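Local coordinates for protein neuraminidase (PDB 4K3Y) that resembles the influenza sialidases that cleave sialic acid from glycans, although its own activity and role are not firmly established, at residues 237-242 with 291-296; 112-117 with 156-161. One frame throughout, in Å; residues are numbered along the deposited sequence.

Contact 1: residues 237-242 with 291-296; sequences LGFLGD and YKFLGT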
loop_
_atom_site.group_PDB
_atom_site.type_symbol
_atom_site.label_atom_id
_atom_site.label_comp_id
_atom_site.label_asym_id
_atom_site.label_seq_id
_atom_site.Cartn_x
_atom_site.Cartn_y
_atom_site.Cartn_z
ATOM N N LEU C 237 18.789 -43.126 11.319
ATOM C CA LEU C 237 18.560 -42.694 12.696
ATOM C C LEU C 237 17.209 -43.125 13.277
ATOM O O LEU C 237 16.144 -42.873 12.704
ATOM C CB LEU C 237 18.727 -41.177 12.801
ATOM C CG LEU C 237 20.075 -40.661 13.314
ATOM C CD1 LEU C 237 21.222 -41.536 12.853
ATOM C CD2 LEU C 237 20.296 -39.238 12.850
ATOM N N GLY C 238 17.277 -43.770 14.436
ATOM C CA GLY C 238 16.107 -44.288 15.111
ATOM C C GLY C 238 15.245 -43.216 15.747
ATOM O O GLY C 238 14.230 -43.542 16.365
ATOM N N PHE C 239 15.649 -41.948 15.607
ATOM C CA PHE C 239 14.823 -40.793 16.012
ATOM C C PHE C 239 13.794 -40.482 14.911
ATOM O O PHE C 239 14.086 -39.782 13.935
ATOM C CB PHE C 239 15.707 -39.575 16.272
ATOM C CG PHE C 239 14.991 -38.414 16.923
ATOM C CD1 PHE C 239 14.611 -38.479 18.255
ATOM C CD2 PHE C 239 14.741 -37.235 16.214
ATOM C CE1 PHE C 239 13.974 -37.405 18.875
ATOM C CE2 PHE C 239 14.097 -36.158 16.827
ATOM C CZ PHE C 239 13.711 -36.242 18.157
ATOM N N LEU C 240 12.590 -41.007 15.086
ATOM C CA LEU C 240 11.619 -41.071 14.005
ATOM C C LEU C 240 10.980 -39.732 13.676
ATOM O O LEU C 240 10.284 -39.142 14.511
ATOM C CB LEU C 240 10.539 -42.101 14.344
ATOM C CG LEU C 240 11.071 -43.518 14.535
ATOM C CD1 LEU C 240 9.925 -44.509 14.667
ATOM C CD2 LEU C 240 11.988 -43.894 13.380
ATOM N N GLY C 241 11.184 -39.292 12.436
ATOM C CA GLY C 241 10.746 -37.985 11.986
ATOM C C GLY C 241 9.266 -37.782 11.685
ATOM O O GLY C 241 8.738 -36.673 11.895
ATOM N N ASP C 242 8.585 -38.813 11.185
ATOM C CA ASP C 242 7.193 -38.630 10.767
ATOM C C ASP C 242 6.211 -38.605 11.934
ATOM O O ASP C 242 6.544 -38.944 13.081
ATOM C CB ASP C 242 6.751 -39.700 9.756
ATOM C CG ASP C 242 5.870 -39.137 8.666
ATOM O OD1 ASP C 242 5.061 -38.236 9.002
ATOM O OD2 ASP C 242 6.017 -39.573 7.490
ATOM N N TYR C 291 16.258 -31.968 16.956
ATOM C CA TYR C 291 17.362 -32.698 17.562
ATOM C C TYR C 291 18.607 -32.537 16.705
ATOM O O TYR C 291 18.563 -32.781 15.494
ATOM C CB TYR C 291 16.974 -34.174 17.633
ATOM C CG TYR C 291 17.763 -35.020 18.591
ATOM C CD1 TYR C 291 18.758 -34.479 19.390
ATOM C CD2 TYR C 291 17.505 -36.375 18.697
ATOM C CE1 TYR C 291 19.476 -35.277 20.266
ATOM C CE2 TYR C 291 18.209 -37.173 19.558
ATOM C CZ TYR C 291 19.192 -36.628 20.341
ATOM O OH TYR C 291 19.880 -37.460 21.190
ATOM N N LYS C 292 19.709 -32.114 17.326
ATOM C CA LYS C 292 20.970 -31.936 16.605
ATOM C C LYS C 292 21.765 -33.236 16.637
ATOM O O LYS C 292 21.830 -33.924 17.671
ATOM C CB LYS C 292 21.805 -30.812 17.222
ATOM C CG LYS C 292 23.004 -30.388 16.370
ATOM C CD LYS C 292 24.233 -30.024 17.217
ATOM C CE LYS C 292 24.138 -28.630 17.822
ATOM N NZ LYS C 292 25.472 -27.978 17.914
ATOM N N PHE C 293 22.357 -33.572 15.497
ATOM C CA PHE C 293 23.182 -34.764 15.386
ATOM C C PHE C 293 24.572 -34.365 14.905
ATOM O O PHE C 293 24.709 -33.527 14.007
ATOM C CB PHE C 293 22.538 -35.781 14.434
ATOM C CG PHE C 293 21.281 -36.422 14.985
ATOM C CD1 PHE C 293 21.364 -37.528 15.819
ATOM C CD2 PHE C 293 20.019 -35.925 14.666
ATOM C CE1 PHE C 293 20.219 -38.127 16.336
ATOM C CE2 PHE C 293 18.877 -36.518 15.180
ATOM C CZ PHE C 293 18.979 -37.629 16.015
ATOM N N LEU C 294 25.600 -34.952 15.515
ATOM C CA LEU C 294 26.976 -34.659 15.126
ATOM C C LEU C 294 27.366 -35.601 13.991
ATOM O O LEU C 294 27.700 -36.764 14.234
ATOM C CB LEU C 294 27.920 -34.825 16.323
ATOM C CG LEU C 294 27.536 -34.120 17.634
ATOM C CD1 LEU C 294 28.457 -34.528 18.765
ATOM C CD2 LEU C 294 27.547 -32.618 17.474
ATOM N N GLY C 295 27.300 -35.104 12.755
ATOM C CA GLY C 295 27.504 -35.933 11.574
ATOM C C GLY C 295 26.269 -36.140 10.696
ATOM O O GLY C 295 25.218 -35.546 10.927
ATOM N N THR C 296 26.409 -37.002 9.690
ATOM C CA THR C 296 25.384 -37.222 8.665
ATOM C C THR C 296 24.169 -38.007 9.168
ATOM O O THR C 296 24.267 -38.793 10.110
ATOM C CB THR C 296 25.980 -37.984 7.457
ATOM O OG1 THR C 296 24.963 -38.206 6.474
ATOM C CG2 THR C 296 26.567 -39.340 7.905
#
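Phe239 and Leu237, from the long loop that leads out of one beta-propeller blade into the next, pack against Tyr291 and Phe293 on strand 286-294 of that next blade. The two aromatic residues of the strand are two positions apart, so both side chains leave the same side of it and face the loop, while Lys292 between them turns its amine to Asn19. Phe239 and Tyr291 form a T-shaped pair, with ring centroids 4.8 Å apart and planes at 71°. The edge carbon Tyr291 CD2 stands 3.5 Å above the plane of the Phe239 ring, over its centre, and Tyr291 CB adds a contact at 3.6 Å to Phe239 CE2. With CG of Tyr291 anti to its own backbone N, the ring is carried toward Phe239, and the turn about CB-CG (chi2 2°) presents its CD2 edge. Phe293 is met in two other ways. Leu237 puts the methyl CD2 squarely over the ring as a CH-pi contact, 3.5 Å from the Phe293 centroid and 6° from the ring normal. At the rim of the same ring, Phe293 CZ touches Phe239 CB at 3.8 Å. A branched leucine suits its place because a single methyl can settle on a ring centre; Phe293 uses both a face and an edge, and Phe239 offers a flat face to the tyrosine edge. Ile276 of strand 273-279 also packs on Phe239 and Phe293. Gly238 N and Leu240 N are met inside the loop by Asn251 OD1 and Asp248 OD1. The direct contact with strand 286-294 is apolar and rests on close packing, ring-edge and CH-pi contacts; Arg278 of strand 273-279 adds a second, polar tie to the blade, through a cation-pi contact with Phe239 and an NH1 bond to the Leu240 carbonyl.

Contact 2: residues 112-117 with 156-161; sequences TVLSVA and CYTIIA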
loop_
_atom_site.group_PDB
_atom_site.type_symbol
_atom_site.label_atom_id
_atom_site.label_comp_id
_atom_site.label_asym_id
_atom_site.label_seq_id
_atom_site.Cartn_x
_atom_site.Cartn_y
_atom_site.Cartn_z
ATOM N N THR C 112 7.591 -17.322 -9.481
ATOM C CA THR C 112 6.978 -18.492 -10.097
ATOM C C THR C 112 6.014 -19.153 -9.096
ATOM O O THR C 112 6.371 -19.438 -7.943
ATOM C CB THR C 112 8.032 -19.513 -10.524
ATOM O OG1 THR C 112 9.008 -18.875 -11.367
ATOM C CG2 THR C 112 7.367 -20.666 -11.257
ATOM N N VAL C 113 4.784 -19.388 -9.533
ATOM C CA VAL C 113 3.795 -20.014 -8.673
ATOM C C VAL C 113 3.176 -21.236 -9.350
ATOM O O VAL C 113 2.498 -21.113 -10.377
ATOM C CB VAL C 113 2.681 -19.021 -8.312
ATOM C CG1 VAL C 113 1.568 -19.720 -7.535
ATOM C CG2 VAL C 113 3.249 -17.851 -7.519
ATOM N N LEU C 114 3.414 -22.418 -8.783
ATOM C CA LEU C 114 2.731 -23.619 -9.261
ATOM C C LEU C 114 1.473 -23.851 -8.450
ATOM O O LEU C 114 1.538 -24.000 -7.231
ATOM C CB LEU C 114 3.628 -24.845 -9.195
ATOM C CG LEU C 114 4.864 -24.694 -10.077
ATOM C CD1 LEU C 114 6.030 -24.156 -9.249
ATOM C CD2 LEU C 114 5.217 -26.007 -10.756
ATOM N N SER C 115 0.332 -23.875 -9.133
ATOM C CA SER C 115 -0.956 -23.998 -8.467
ATOM C C SER C 115 -1.806 -25.114 -9.080
ATOM O O SER C 115 -2.037 -25.136 -10.292
ATOM C CB SER C 115 -1.702 -22.658 -8.513
ATOM O OG SER C 115 -2.908 -22.713 -7.762
ATOM N N VAL C 116 -2.258 -26.038 -8.230
ATOM C CA VAL C 116 -3.166 -27.117 -8.634
ATOM C C VAL C 116 -4.620 -26.648 -8.610
ATOM O O VAL C 116 -5.085 -26.111 -7.610
ATOM C CB VAL C 116 -3.054 -28.350 -7.693
ATOM C CG1 VAL C 116 -4.074 -29.432 -8.092
ATOM C CG2 VAL C 116 -1.645 -28.914 -7.709
ATOM N N ALA C 117 -5.339 -26.877 -9.701
ATOM C CA ALA C 117 -6.716 -26.418 -9.829
ATOM C C ALA C 117 -7.534 -27.453 -10.589
ATOM O O ALA C 117 -6.997 -28.488 -11.001
ATOM C CB ALA C 117 -6.762 -25.067 -10.543
ATOM N N CYS C 156 14.662 -22.641 -11.874
ATOM C CA CYS C 156 13.904 -23.043 -10.691
ATOM C C CYS C 156 13.554 -24.515 -10.745
ATOM O O CYS C 156 13.168 -25.034 -11.793
ATOM C CB CYS C 156 12.624 -22.225 -10.560
ATOM S SG CYS C 156 12.905 -20.459 -10.347
ATOM N N TYR C 157 13.677 -25.190 -9.610
ATOM C CA TYR C 157 13.359 -26.620 -9.539
ATOM C C TYR C 157 12.193 -26.917 -8.573
ATOM O O TYR C 157 12.036 -26.266 -7.536
ATOM C CB TYR C 157 14.612 -27.431 -9.183
ATOM C CG TYR C 157 15.820 -27.100 -10.044
ATOM C CD1 TYR C 157 16.702 -26.075 -9.688
ATOM C CD2 TYR C 157 16.080 -27.810 -11.214
ATOM C CE1 TYR C 157 17.809 -25.772 -10.473
ATOM C CE2 TYR C 157 17.186 -27.515 -12.001
ATOM C CZ TYR C 157 18.045 -26.499 -11.628
ATOM O OH TYR C 157 19.137 -26.212 -12.417
ATOM N N THR C 158 11.351 -27.874 -8.945
ATOM C CA THR C 158 10.232 -28.270 -8.102
ATOM C C THR C 158 9.919 -29.739 -8.346
ATOM O O THR C 158 10.323 -30.299 -9.372
ATOM C CB THR C 158 8.975 -27.407 -8.357
ATOM O OG1 THR C 158 7.943 -27.767 -7.426
ATOM C CG2 THR C 158 8.463 -27.589 -9.784
ATOM N N ILE C 159 9.215 -30.362 -7.399
ATOM C CA ILE C 159 8.842 -31.767 -7.523
ATOM C C ILE C 159 7.322 -31.909 -7.505
ATOM O O ILE C 159 6.654 -31.277 -6.693
ATOM C CB ILE C 159 9.501 -32.610 -6.417
ATOM C CG1 ILE C 159 11.022 -32.450 -6.491
ATOM C CG2 ILE C 159 9.110 -34.083 -6.562
ATOM C CD1 ILE C 159 11.779 -32.790 -5.216
ATOM N N ILE C 160 6.778 -32.718 -8.413
ATOM C CA ILE C 160 5.329 -32.911 -8.502
ATOM C C ILE C 160 4.942 -34.380 -8.402
ATOM O O ILE C 160 5.591 -35.247 -8.987
ATOM C CB ILE C 160 4.758 -32.304 -9.793
ATOM C CG1 ILE C 160 5.038 -30.798 -9.816
ATOM C CG2 ILE C 160 3.254 -32.583 -9.929
ATOM C CD1 ILE C 160 4.433 -30.091 -10.992
ATOM N N ALA C 161 3.876 -34.649 -7.652
ATOM C CA ALA C 161 3.430 -36.012 -7.402
ATOM C C ALA C 161 2.191 -36.378 -8.221
ATOM O O ALA C 161 1.272 -35.567 -8.378
ATOM C CB ALA C 161 3.158 -36.208 -5.921
#
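Leu114 and Thr158 meet methyl to methyl between two neighbouring blades of the beta-propeller, where strand 111-117 of one four-stranded antiparallel sheet lies over strand 155-162 of the next. The side chains reach toward each other tip to tip, Leu114 CD2 coming 3.7 Å from Thr158 CG2. The same leucine methyl also approaches Ile160 more loosely, at 4.2 Å from its CD1, so one branch of Leu114 spans two residues of the facing strand. Near the start of both strands, Thr112 OG1 and Cys156 SG face each other at 4.3 Å, a van der Waals approach between two small side chains. The segments run nearly parallel, at 15° and 10.0 Å between axes, a spacing that aliphatic side chains can bridge where two sheets stack face to face.

Threonine suits its position by serving two environments: with OG1 anti to the backbone N (chi1 -175°), its hydroxyl bonds to Gln145 OE1 while its methyl is left for the leucine. This gives a buried polar atom a partner without spoiling the apolar seam. Around this first shell, Val122 packs on Leu114, and Tyr174 and Leu176 on Thr158, each from the following strand of its own sheet. Backbone bonds from Thr112 to Cys105 and from Leu114 to Ser103 fix strand 111-117 in its blade. Cys105 is itself joined by a disulfide to Cys149, a covalent link toward the neighbouring blade, and on the other strand Cys156 SG is bonded to Cys151 SG.

In the fold
Both contacts join parts of successive propeller blades, but in different ways: contact 2 packs one sheet against the next, whereas contact 1 fits a connecting loop to a strand. They lie on opposite sides of the chain's centre, with contact centres 29 Å apart and nearest atoms about 14 Å apart, so they do not touch. Contact 2 closes before contact 1 opens along the chain. Contact 1 has a tie to the calcium region, since Asp242 makes a backbone bond with Ala217, next to the metal-site residue Asp216. The side chain of Thr112 in contact 2 is about 10 Å from a glycan sugar.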